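Local coordinates for putative DNA ligase-like protein Rv0938/MT0965 (Mycobacterium tuberculosis, PDB 2IRU) that probably works with Ku to repair DNA double-strand breaks by non-homologous end joining, this chain being its polymerase domain, which fills gaps before ligation, at residues A158-L163 with R258-L263; Q204-E207 with L213-S216; S216-S221 with K226-W231; D230-Q233 with S237-T240. All coordinates share one frame; numbering follows the deposited sequence.

Contact 1 (A158-L163 with R258-L263)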
loop_
_atom_site.group_PDB
_atom_site.type_symbol
_atom_site.label_atom_id
_atom_site.label_comp_id
_atom_site.label_asym_id
_atom_site.label_seq_id
_atom_site.Cartn_x
_atom_site.Cartn_y
_atom_site.Cartn_z
ATOM N N ALA A 158 -8.745 17.177 7.507
ATOM C CA ALA A 158 -10.147 17.358 7.127
ATOM C C ALA A 158 -10.842 16.056 6.733
ATOM O O ALA A 158 -12.014 15.829 7.094
ATOM C CB ALA A 158 -10.262 18.413 6.035
ATOM N N VAL A 159 -10.134 15.196 5.995
ATOM C CA VAL A 159 -10.650 13.872 5.700
ATOM C C VAL A 159 -10.862 13.111 7.011
ATOM O O VAL A 159 -11.936 12.543 7.245
ATOM C CB VAL A 159 -9.690 13.069 4.774
ATOM C CG1 VAL A 159 -10.251 11.669 4.543
ATOM C CG2 VAL A 159 -9.474 13.822 3.462
ATOM N N ARG A 160 -9.825 13.123 7.858
ATOM C CA ARG A 160 -9.875 12.489 9.171
ATOM C C ARG A 160 -11.103 12.964 9.962
ATOM O O ARG A 160 -11.769 12.163 10.608
ATOM C CB ARG A 160 -8.620 12.799 9.989
ATOM C CG ARG A 160 -8.615 12.133 11.357
ATOM C CD ARG A 160 -7.666 12.810 12.324
ATOM N NE ARG A 160 -7.964 14.241 12.468
ATOM C CZ ARG A 160 -7.133 15.125 13.005
ATOM N NH1 ARG A 160 -5.960 14.736 13.485
ATOM N NH2 ARG A 160 -7.474 16.404 13.066
ATOM N N ASP A 161 -11.383 14.258 9.905
ATOM C CA ASP A 161 -12.460 14.826 10.719
ATOM C C ASP A 161 -13.834 14.373 10.214
ATOM O O ASP A 161 -14.714 14.024 11.017
ATOM C CB ASP A 161 -12.324 16.338 10.774
ATOM C CG ASP A 161 -11.132 16.794 11.629
ATOM O OD1 ASP A 161 -10.520 15.964 12.347
ATOM O OD2 ASP A 161 -10.818 18.005 11.595
ATOM N N LEU A 162 -14.003 14.333 8.890
ATOM C CA LEU A 162 -15.252 13.826 8.296
ATOM C C LEU A 162 -15.482 12.357 8.663
ATOM O O LEU A 162 -16.593 11.934 8.999
ATOM C CB LEU A 162 -15.256 13.999 6.775
ATOM C CG LEU A 162 -15.569 15.294 6.023
ATOM C CD1 LEU A 162 -14.405 16.188 5.842
ATOM C CD2 LEU A 162 -16.131 14.941 4.653
ATOM N N LEU A 163 -14.419 11.563 8.595
ATOM C CA LEU A 163 -14.532 10.151 8.948
ATOM C C LEU A 163 -14.869 9.979 10.435
ATOM O O LEU A 163 -15.654 9.098 10.801
ATOM C CB LEU A 163 -13.259 9.403 8.543
ATOM C CG LEU A 163 -13.047 9.345 7.022
ATOM C CD1 LEU A 163 -11.630 8.835 6.690
ATOM C CD2 LEU A 163 -14.122 8.511 6.294
ATOM N N ARG A 258 2.745 7.088 9.617
ATOM C CA ARG A 258 3.126 8.292 10.362
ATOM C C ARG A 258 2.101 8.557 11.462
ATOM O O ARG A 258 0.984 8.008 11.445
ATOM C CB ARG A 258 3.191 9.527 9.439
ATOM C CG ARG A 258 3.986 9.316 8.132
ATOM C CD ARG A 258 5.442 8.886 8.364
ATOM N NE ARG A 258 6.326 9.998 8.739
ATOM C CZ ARG A 258 6.966 10.786 7.869
ATOM N NH1 ARG A 258 6.811 10.631 6.553
ATOM N NH2 ARG A 258 7.774 11.742 8.316
ATOM N N THR A 259 2.515 9.375 12.427
ATOM C CA THR A 259 1.557 9.983 13.371
ATOM C C THR A 259 0.949 11.269 12.780
ATOM O O THR A 259 1.540 11.934 11.902
ATOM C CB THR A 259 2.223 10.330 14.713
ATOM O OG1 THR A 259 3.125 11.418 14.516
ATOM C CG2 THR A 259 3.001 9.133 15.286
ATOM N N TRP A 260 -0.212 11.646 13.303
ATOM C CA TRP A 260 -0.842 12.897 12.872
ATOM C C TRP A 260 0.076 14.098 13.179
ATOM O O TRP A 260 0.214 15.003 12.353
ATOM C CB TRP A 260 -2.240 13.014 13.476
ATOM C CG TRP A 260 -3.208 12.127 12.710
ATOM C CD1 TRP A 260 -3.681 10.893 13.090
ATOM C CD2 TRP A 260 -3.760 12.383 11.411
ATOM N NE1 TRP A 260 -4.516 10.375 12.116
ATOM C CE2 TRP A 260 -4.576 11.269 11.072
ATOM C CE3 TRP A 260 -3.663 13.456 10.506
ATOM C CZ2 TRP A 260 -5.301 11.204 9.869
ATOM C CZ3 TRP A 260 -4.374 13.381 9.295
ATOM C CH2 TRP A 260 -5.165 12.255 8.986
ATOM N N ALA A 261 0.766 14.058 14.317
ATOM C CA ALA A 261 1.665 15.155 14.691
ATOM C C ALA A 261 2.835 15.271 13.726
ATOM O O ALA A 261 3.296 16.373 13.428
ATOM C CB ALA A 261 2.149 15.020 16.147
ATOM N N GLU A 262 3.271 14.134 13.183
ATOM C CA GLU A 262 4.306 14.163 12.165
ATOM C C GLU A 262 3.892 14.961 10.926
ATOM O O GLU A 262 4.717 15.624 10.309
ATOM C CB GLU A 262 4.742 12.730 11.807
ATOM C CG GLU A 262 5.809 12.225 12.797
ATOM C CD GLU A 262 6.048 10.737 12.759
ATOM O OE1 GLU A 262 5.404 10.033 11.938
ATOM O OE2 GLU A 262 6.884 10.262 13.583
ATOM N N LEU A 263 2.613 14.884 10.552
ATOM C CA LEU A 263 2.129 15.611 9.378
ATOM C C LEU A 263 2.166 17.118 9.553
ATOM O O LEU A 263 2.186 17.842 8.558
ATOM C CB LEU A 263 0.714 15.175 8.991
ATOM C CG LEU A 263 0.536 13.775 8.432
ATOM C CD1 LEU A 263 -0.787 13.672 7.667
ATOM C CD2 LEU A 263 1.708 13.345 7.544
#
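OD1 of D161 takes two N-H groups from R160, the arginine that lies against the indole of W260. R160 NE comes within 3.1 Å of D161 OD1 and R160 NH2 within 3.2 Å of the same atom, a side-on salt bridge between helix neighbours in which both nitrogens arrive from one face of the carboxylate. Two bonds to one oxygen hold the guanidinium group beside the tryptophan. No hydrogen bond crosses between the segments; R160 instead covers one face of W260. With CG anti to the backbone N (chi1 -179°), the chain leaves the helix toward the ring, and R160 CB approaches W260 CH2 to 3.6 Å. R160 CD, 3.9 Å from the centre of the six-membered ring of W260, makes a CH-pi contact. A bend at chi3 then carries the guanidinium obliquely over the indole, R160 NH1 coming nearest at 3.8 Å from W260 CD2; R160 CZ stands 4.8 Å from that ring centre and 18° off its normal, a cation-pi pair with the planes 50° apart. The guanidinium probably interacts electrostatically with both the D161 carboxylate and this pi face. W260 follows T259, which forms a capping box with E262: E262 N donates to T259 OG1, and T259 N to E262 OE1. The indole N-H of W260 goes to the carbonyl of T170, and its ring also rests on A156 and R157 of helix 149-164 and on L182 of strand 180-186. The contact ties helix 149-164, at the domain surface, to the short helical turn that follows strand 253-257.

Contact 2 (Q204-E207 with L213-S216); sequences QRLE and LVTS
E207 overlaps the backbone of 214-216 from the helix side, its aliphatic part beside V214 and its carboxylate against S216. The chain is fully extended, with CG anti to the backbone N (chi1 175°), and this carries the carboxylate out from the helix to S216: E207 CB passes V214 CG1 at 4.1 Å, and E207 CG passes V214 O at 3.8 Å. Both carboxylate oxygens then meet S216. The backbone N of S216 donates to E207 OE2 at 3.0 Å, an almost straight bond (159°) that reaches the oxygen from well above the carboxylate plane. S216 OG and E207 OE1 are modelled too close for the length of the bond between them to be relied on. The hold on the carboxylate rests on the backbone bond, with the hydroxyl beside OE1 as a less certain second partner. A water extends the polar row by accepting from Q204 NE2 at 2.8 Å and donating to S216 OG at 2.7 Å, while Q204 CG lies 3.6 Å from the same hydroxyl oxygen. Toward the core is an apolar layer, where the side chains of L206 and V214 cross at about a right angle and L206 CG meets V214 CG2 at 3.9 Å. L206 and V214 also pack on helix 149-164. Along the chain, helix 192-209 links strands 180-186 and 214-215, which run the same way in the mixed sheet without being adjacent, and the contact is typical of the returning half of a beta-alpha-beta crossover, here in a domain of the archaeo-eukaryotic primase clan.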
loop_
_atom_site.group_PDB
_atom_site.type_symbol
_atom_site.label_atom_id
_atom_site.label_comp_id
_atom_site.label_asym_id
_atom_site.label_seq_id
_atom_site.Cartn_x
_atom_site.Cartn_y
_atom_site.Cartn_z
ATOM N N GLN A 204 -16.265 14.195 -2.180
ATOM C CA GLN A 204 -17.142 15.253 -2.696
ATOM C C GLN A 204 -17.588 16.207 -1.597
ATOM O O GLN A 204 -17.692 17.416 -1.827
ATOM C CB GLN A 204 -18.344 14.656 -3.434
ATOM C CG GLN A 204 -17.898 13.966 -4.709
ATOM C CD GLN A 204 -19.035 13.308 -5.471
ATOM O OE1 GLN A 204 -20.074 12.971 -4.900
ATOM N NE2 GLN A 204 -18.831 13.114 -6.770
ATOM N N ARG A 205 -17.805 15.683 -0.395
ATOM C CA ARG A 205 -18.167 16.537 0.744
ATOM C C ARG A 205 -17.034 17.484 1.108
ATOM O O ARG A 205 -17.269 18.683 1.393
ATOM C CB ARG A 205 -18.591 15.700 1.956
ATOM C CG ARG A 205 -19.034 16.451 3.219
ATOM C CD ARG A 205 -19.257 15.439 4.387
ATOM N NE ARG A 205 -20.109 14.292 4.027
ATOM C CZ ARG A 205 -19.992 13.056 4.534
ATOM N NH1 ARG A 205 -19.048 12.758 5.428
ATOM N NH2 ARG A 205 -20.816 12.093 4.135
ATOM N N LEU A 206 -15.812 16.959 1.073
ATOM C CA LEU A 206 -14.637 17.781 1.341
ATOM C C LEU A 206 -14.461 18.844 0.264
ATOM O O LEU A 206 -14.182 20.008 0.571
ATOM C CB LEU A 206 -13.369 16.942 1.511
ATOM C CG LEU A 206 -12.167 17.731 2.049
ATOM C CD1 LEU A 206 -12.479 18.520 3.345
ATOM C CD2 LEU A 206 -11.008 16.772 2.274
ATOM N N GLU A 207 -14.660 18.438 -0.985
ATOM C CA GLU A 207 -14.604 19.358 -2.117
ATOM C C GLU A 207 -15.620 20.498 -1.989
ATOM O O GLU A 207 -15.307 21.667 -2.265
ATOM C CB GLU A 207 -14.818 18.583 -3.414
ATOM C CG GLU A 207 -14.912 19.431 -4.681
ATOM C CD GLU A 207 -14.856 18.518 -5.907
ATOM O OE1 GLU A 207 -15.687 17.595 -5.985
ATOM O OE2 GLU A 207 -13.982 18.707 -6.768
ATOM N N LEU A 213 -9.211 24.248 -2.406
ATOM C CA LEU A 213 -8.072 23.473 -1.888
ATOM C C LEU A 213 -8.140 21.997 -2.211
ATOM O O LEU A 213 -7.120 21.285 -2.164
ATOM C CB LEU A 213 -8.001 23.626 -0.365
ATOM C CG LEU A 213 -8.046 25.061 0.160
ATOM C CD1 LEU A 213 -7.977 25.104 1.674
ATOM C CD2 LEU A 213 -6.940 25.941 -0.468
ATOM N N VAL A 214 -9.352 21.542 -2.518
ATOM C CA VAL A 214 -9.600 20.108 -2.786
ATOM C C VAL A 214 -10.369 19.866 -4.070
ATOM O O VAL A 214 -11.341 20.580 -4.379
ATOM C CB VAL A 214 -10.423 19.486 -1.610
ATOM C CG1 VAL A 214 -11.003 18.111 -1.990
ATOM C CG2 VAL A 214 -9.573 19.402 -0.364
ATOM N N THR A 215 -9.953 18.824 -4.808
ATOM C CA THR A 215 -10.792 18.309 -5.901
ATOM C C THR A 215 -11.057 16.806 -5.697
ATOM O O THR A 215 -10.229 16.094 -5.141
ATOM C CB THR A 215 -10.190 18.582 -7.329
ATOM O OG1 THR A 215 -11.121 18.138 -8.331
ATOM C CG2 THR A 215 -8.835 17.870 -7.531
ATOM N N SER A 216 -12.231 16.358 -6.136
ATOM C CA SER A 216 -12.618 14.937 -6.053
ATOM C C SER A 216 -12.628 14.265 -7.428
ATOM O O SER A 216 -13.022 13.087 -7.547
ATOM C CB SER A 216 -14.019 14.801 -5.454
ATOM O OG SER A 216 -15.017 15.354 -6.318
HETATM O O HOH W 1 -16.156 13.163 -7.520
#

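Contact 3 (S216-S221 with K226-W231); sequences STMTKS and KVFVDW
S216 and W231 supply the one hydrogen bond between the segments. W231 NE1 donates to S216 O at 2.8 Å; the N-H is fairly straight on the acceptor (152°) and lies in the carbonyl plane of S216, while the oxygen is tilted slightly from the indole plane. W231 sets its CG between its own backbone N and carbonyl carbon (chi1 44°), a torsion that turns the indole edge back to the chain at S216. The hydroxyl of S216 is turned to E207 instead. Contacts to the F228 ring form the second group. M218 crosses the ring obliquely, M218 CG reaching F228 CZ at 3.6 Å, and M218 CA lies over one face toward the rim. CB of D230 sits over the opposite face, so the phenyl is held between the loop and its own strand. Around the rim, S216 C lies near the ring plane, 3.7 Å from F228 CE1, and T217 O comes within 3.5 Å of the same F228 carbon. Between the backbones, S216 CA approaches V229 O to 4.1 Å. M218 belongs to a region that by similarity interacts with target DNA, and D230, on the other face of the phenyl, probably binds manganese, as in related polymerases. Strand 227-230 lies between strand 214-215, which runs parallel to it, and strand 129-143, whose D142 pairs with F228 through the backbone. V227 and V229 pack on V155 of helix 149-164, and the W231 ring rests on T196, K200 and A203 of helix 192-209.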
loop_
_atom_site.group_PDB
_atom_site.type_symbol
_atom_site.label_atom_id
_atom_site.label_comp_id
_atom_site.label_asym_id
_atom_site.label_seq_id
_atom_site.Cartn_x
_atom_site.Cartn_y
_atom_site.Cartn_z
ATOM N N SER A 216 -12.231 16.358 -6.136
ATOM C CA SER A 216 -12.618 14.937 -6.053
ATOM C C SER A 216 -12.628 14.265 -7.428
ATOM O O SER A 216 -13.022 13.087 -7.547
ATOM C CB SER A 216 -14.019 14.801 -5.454
ATOM O OG SER A 216 -15.017 15.354 -6.318
ATOM N N THR A 217 -12.252 15.020 -8.459
ATOM C CA THR A 217 -12.178 14.480 -9.816
ATOM C C THR A 217 -10.764 14.574 -10.391
ATOM O O THR A 217 -9.945 15.386 -9.947
ATOM C CB THR A 217 -13.180 15.172 -10.763
ATOM O OG1 THR A 217 -12.885 16.571 -10.849
ATOM C CG2 THR A 217 -14.597 14.997 -10.256
ATOM N N MET A 218 -10.480 13.748 -11.390
ATOM C CA MET A 218 -9.163 13.778 -12.024
ATOM C C MET A 218 -8.983 14.971 -12.967
ATOM O O MET A 218 -7.857 15.438 -13.139
ATOM C CB MET A 218 -8.878 12.475 -12.771
ATOM C CG MET A 218 -8.900 11.251 -11.894
ATOM S SD MET A 218 -9.018 9.762 -12.881
ATOM C CE MET A 218 -10.667 9.967 -13.573
ATOM N N THR A 219 -10.080 15.470 -13.549
ATOM C CA THR A 219 -10.030 16.576 -14.533
ATOM C C THR A 219 -8.758 17.425 -14.362
ATOM O O THR A 219 -8.641 18.186 -13.397
ATOM C CB THR A 219 -11.311 17.480 -14.474
ATOM O OG1 THR A 219 -12.489 16.675 -14.630
ATOM C CG2 THR A 219 -11.291 18.542 -15.569
ATOM N N LYS A 220 -7.817 17.283 -15.304
ATOM C CA LYS A 220 -6.439 17.796 -15.154
ATOM C C LYS A 220 -6.214 19.328 -15.167
ATOM O O LYS A 220 -5.163 19.808 -14.723
ATOM C CB LYS A 220 -5.504 17.118 -16.169
ATOM C CG LYS A 220 -5.064 15.708 -15.782
ATOM C CD LYS A 220 -3.894 15.245 -16.652
ATOM C CE LYS A 220 -3.462 13.810 -16.344
ATOM N NZ LYS A 220 -2.731 13.648 -15.041
ATOM N N SER A 221 -7.182 20.091 -15.668
ATOM C CA SER A 221 -7.063 21.549 -15.665
ATOM C C SER A 221 -7.613 22.141 -14.361
ATOM O O SER A 221 -7.568 23.359 -14.142
ATOM C CB SER A 221 -7.769 22.160 -16.884
ATOM O OG SER A 221 -7.180 23.407 -17.239
ATOM N N LYS A 226 -4.525 22.421 -5.891
ATOM C CA LYS A 226 -5.448 21.584 -5.104
ATOM C C LYS A 226 -4.895 20.213 -4.775
ATOM O O LYS A 226 -4.087 19.650 -5.530
ATOM C CB LYS A 226 -6.790 21.401 -5.832
ATOM C CG LYS A 226 -7.452 22.732 -6.153
ATOM C CD LYS A 226 -8.810 22.605 -6.806
ATOM C CE LYS A 226 -9.238 24.026 -7.160
ATOM N NZ LYS A 226 -10.416 24.153 -8.053
ATOM N N VAL A 227 -5.354 19.677 -3.646
ATOM C CA VAL A 227 -5.178 18.257 -3.328
ATOM C C VAL A 227 -6.272 17.443 -4.018
ATOM O O VAL A 227 -7.469 17.679 -3.821
ATOM C CB VAL A 227 -5.193 17.981 -1.804
ATOM C CG1 VAL A 227 -5.035 16.456 -1.503
ATOM C CG2 VAL A 227 -4.107 18.782 -1.112
ATOM N N PHE A 228 -5.856 16.468 -4.815
ATOM C CA PHE A 228 -6.801 15.543 -5.402
ATOM C C PHE A 228 -7.044 14.435 -4.369
ATOM O O PHE A 228 -6.126 13.706 -4.002
ATOM C CB PHE A 228 -6.213 14.951 -6.690
ATOM C CG PHE A 228 -7.032 13.843 -7.282
ATOM C CD1 PHE A 228 -8.422 13.837 -7.170
ATOM C CD2 PHE A 228 -6.399 12.796 -7.954
ATOM C CE1 PHE A 228 -9.199 12.783 -7.733
ATOM C CE2 PHE A 228 -7.157 11.751 -8.517
ATOM C CZ PHE A 228 -8.548 11.746 -8.396
ATOM N N VAL A 229 -8.268 14.381 -3.857
ATOM C CA VAL A 229 -8.645 13.362 -2.883
ATOM C C VAL A 229 -9.220 12.183 -3.658
ATOM O O VAL A 229 -10.407 12.148 -3.959
ATOM C CB VAL A 229 -9.647 13.897 -1.852
ATOM C CG1 VAL A 229 -10.031 12.839 -0.848
ATOM C CG2 VAL A 229 -9.032 15.066 -1.126
ATOM N N ASP A 230 -8.340 11.253 -3.984
ATOM C CA ASP A 230 -8.694 10.150 -4.857
ATOM C C ASP A 230 -9.323 9.017 -4.032
ATOM O O ASP A 230 -8.656 8.381 -3.178
ATOM C CB ASP A 230 -7.434 9.656 -5.611
ATOM C CG ASP A 230 -7.756 8.631 -6.716
ATOM O OD1 ASP A 230 -8.931 8.329 -6.954
ATOM O OD2 ASP A 230 -6.807 8.102 -7.337
ATOM N N TRP A 231 -10.614 8.799 -4.310
ATOM C CA TRP A 231 -11.445 7.769 -3.688
ATOM C C TRP A 231 -11.498 6.509 -4.547
ATOM O O TRP A 231 -12.082 5.495 -4.107
ATOM C CB TRP A 231 -12.886 8.301 -3.545
ATOM C CG TRP A 231 -13.334 9.009 -4.804
ATOM C CD1 TRP A 231 -13.251 10.360 -5.071
ATOM C CD2 TRP A 231 -13.910 8.407 -5.975
ATOM N NE1 TRP A 231 -13.752 10.622 -6.333
ATOM C CE2 TRP A 231 -14.144 9.440 -6.910
ATOM C CE3 TRP A 231 -14.239 7.090 -6.331
ATOM C CZ2 TRP A 231 -14.715 9.197 -8.164
ATOM C CZ3 TRP A 231 -14.796 6.850 -7.592
ATOM C CH2 TRP A 231 -15.017 7.892 -8.492
#

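Contact 4 (D230-Q233 with S237-T240); sequences DWSQ and SKTT
This surface contact closes the loop between strands 227-230 and 240-241, and its main bond joins the side chains of Q233 and T240. T240 OG1 donates to Q233 OE1 at 2.7 Å, in the carbonyl plane of the amide and on a lone pair (C=O...O angle 132°). The two side chains cross at about a right angle, and T240 CG2 lies 3.6 Å from Q233 OE1. Rotation of the amide is set from its other end: Q233 NE2 donates to D140 OD2 and, weakly, to D230 OD2. A water bridges the segments, donating to Q233 O at 2.7 Å, to T240 OG1 at 2.9 Å and weakly to K238 O. K238 adds apolar contact, its CB lying 4.1 Å from Q233 CA. At the loop's start D230 is gripped by S232: S232 OG donates to D230 OD1 at 2.6 Å on the syn lone pair, and S232 N donates to the same oxygen at 2.9 Å from above the carboxylate plane. The backbone bond makes an Asx turn, which fixes the orientation of a carboxylate that by similarity binds manganese. Q233 and T239 probably contact the substrate, as in related polymerases. D230 pairs with D140 of strand 129-143 through the backbone, and T240 likewise with V115 of strand 112-115, so the loop connects the mixed sheet to the antiparallel sheet. Q233 and T240 both rest on V138 of strand 129-143 and H181 of strand 180-186, two strands of the mixed sheet.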
loop_
_atom_site.group_PDB
_atom_site.type_symbol
_atom_site.label_atom_id
_atom_site.label_comp_id
_atom_site.label_asym_id
_atom_site.label_seq_id
_atom_site.Cartn_x
_atom_site.Cartn_y
_atom_site.Cartn_z
ATOM N N ASP A 230 -8.340 11.253 -3.984
ATOM C CA ASP A 230 -8.694 10.150 -4.857
ATOM C C ASP A 230 -9.323 9.017 -4.032
ATOM O O ASP A 230 -8.656 8.381 -3.178
ATOM C CB ASP A 230 -7.434 9.656 -5.611
ATOM C CG ASP A 230 -7.756 8.631 -6.716
ATOM O OD1 ASP A 230 -8.931 8.329 -6.954
ATOM O OD2 ASP A 230 -6.807 8.102 -7.337
ATOM N N TRP A 231 -10.614 8.799 -4.310
ATOM C CA TRP A 231 -11.445 7.769 -3.688
ATOM C C TRP A 231 -11.498 6.509 -4.547
ATOM O O TRP A 231 -12.082 5.495 -4.107
ATOM C CB TRP A 231 -12.886 8.301 -3.545
ATOM C CG TRP A 231 -13.334 9.009 -4.804
ATOM C CD1 TRP A 231 -13.251 10.360 -5.071
ATOM C CD2 TRP A 231 -13.910 8.407 -5.975
ATOM N NE1 TRP A 231 -13.752 10.622 -6.333
ATOM C CE2 TRP A 231 -14.144 9.440 -6.910
ATOM C CE3 TRP A 231 -14.239 7.090 -6.331
ATOM C CZ2 TRP A 231 -14.715 9.197 -8.164
ATOM C CZ3 TRP A 231 -14.796 6.850 -7.592
ATOM C CH2 TRP A 231 -15.017 7.892 -8.492
ATOM N N SER A 232 -10.902 6.561 -5.746
ATOM C CA SER A 232 -11.121 5.527 -6.785
ATOM C C SER A 232 -10.413 4.195 -6.496
ATOM O O SER A 232 -10.744 3.139 -7.092
ATOM C CB SER A 232 -10.693 6.030 -8.176
ATOM O OG SER A 232 -9.292 6.163 -8.258
ATOM N N GLN A 233 -9.395 4.240 -5.638
ATOM C CA GLN A 233 -8.650 3.008 -5.281
ATOM C C GLN A 233 -9.409 2.011 -4.384
ATOM O O GLN A 233 -8.931 0.894 -4.099
ATOM C CB GLN A 233 -7.258 3.342 -4.749
ATOM C CG GLN A 233 -6.481 4.069 -5.815
ATOM C CD GLN A 233 -5.206 4.639 -5.330
ATOM O OE1 GLN A 233 -4.426 3.969 -4.647
ATOM N NE2 GLN A 233 -4.962 5.902 -5.689
ATOM N N SER A 237 -11.145 -3.775 -8.297
ATOM C CA SER A 237 -10.164 -4.109 -9.337
ATOM C C SER A 237 -8.894 -3.269 -9.251
ATOM O O SER A 237 -7.981 -3.465 -10.052
ATOM C CB SER A 237 -10.754 -3.937 -10.728
ATOM O OG SER A 237 -11.054 -2.578 -10.935
ATOM N N LYS A 238 -8.852 -2.343 -8.308
ATOM C CA LYS A 238 -7.648 -1.510 -8.104
ATOM C C LYS A 238 -6.786 -1.968 -6.933
ATOM O O LYS A 238 -7.271 -2.568 -5.992
ATOM C CB LYS A 238 -8.026 -0.058 -7.918
ATOM C CG LYS A 238 -8.472 0.578 -9.228
ATOM C CD LYS A 238 -8.948 1.984 -8.982
ATOM C CE LYS A 238 -9.194 2.756 -10.276
ATOM N NZ LYS A 238 -9.682 1.861 -11.355
ATOM N N THR A 239 -5.506 -1.623 -6.967
ATOM C CA THR A 239 -4.594 -2.106 -5.943
ATOM C C THR A 239 -3.739 -0.878 -5.554
ATOM O O THR A 239 -3.582 0.050 -6.351
ATOM C CB THR A 239 -3.804 -3.310 -6.494
ATOM O OG1 THR A 239 -3.002 -3.902 -5.452
ATOM C CG2 THR A 239 -2.897 -2.853 -7.661
ATOM N N THR A 240 -3.262 -0.851 -4.314
ATOM C CA THR A 240 -2.571 0.305 -3.730
ATOM C C THR A 240 -1.317 -0.197 -3.015
ATOM O O THR A 240 -1.339 -1.274 -2.360
ATOM C CB THR A 240 -3.520 1.041 -2.726
ATOM O OG1 THR A 240 -4.660 1.546 -3.464
ATOM C CG2 THR A 240 -2.811 2.135 -1.993
HETATM O O HOH W 2 -6.647 -0.529 -3.617
#

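How the contacts relate
Contacts 2, 3 and 4 follow one another along the chain and are all nested inside the loop that contact 1 closes. Contact 2 shares S216 with contact 3, their centres 8 Å apart, and T215 O bonds to V229 N at 2.9 Å where their strands pair. Contacts 3 and 4 share D230 and W231, with centres 13 Å apart. Contact 1 meets contact 2 through apolar packing, A158 CB lying 3.5 Å from L206 CD1, but stays about 8 Å from contact 4 at the nearest atoms. Contacts 2 to 4 thus lead along the chain from helix-strand packing to the probable manganese site of D140, D142 and D230.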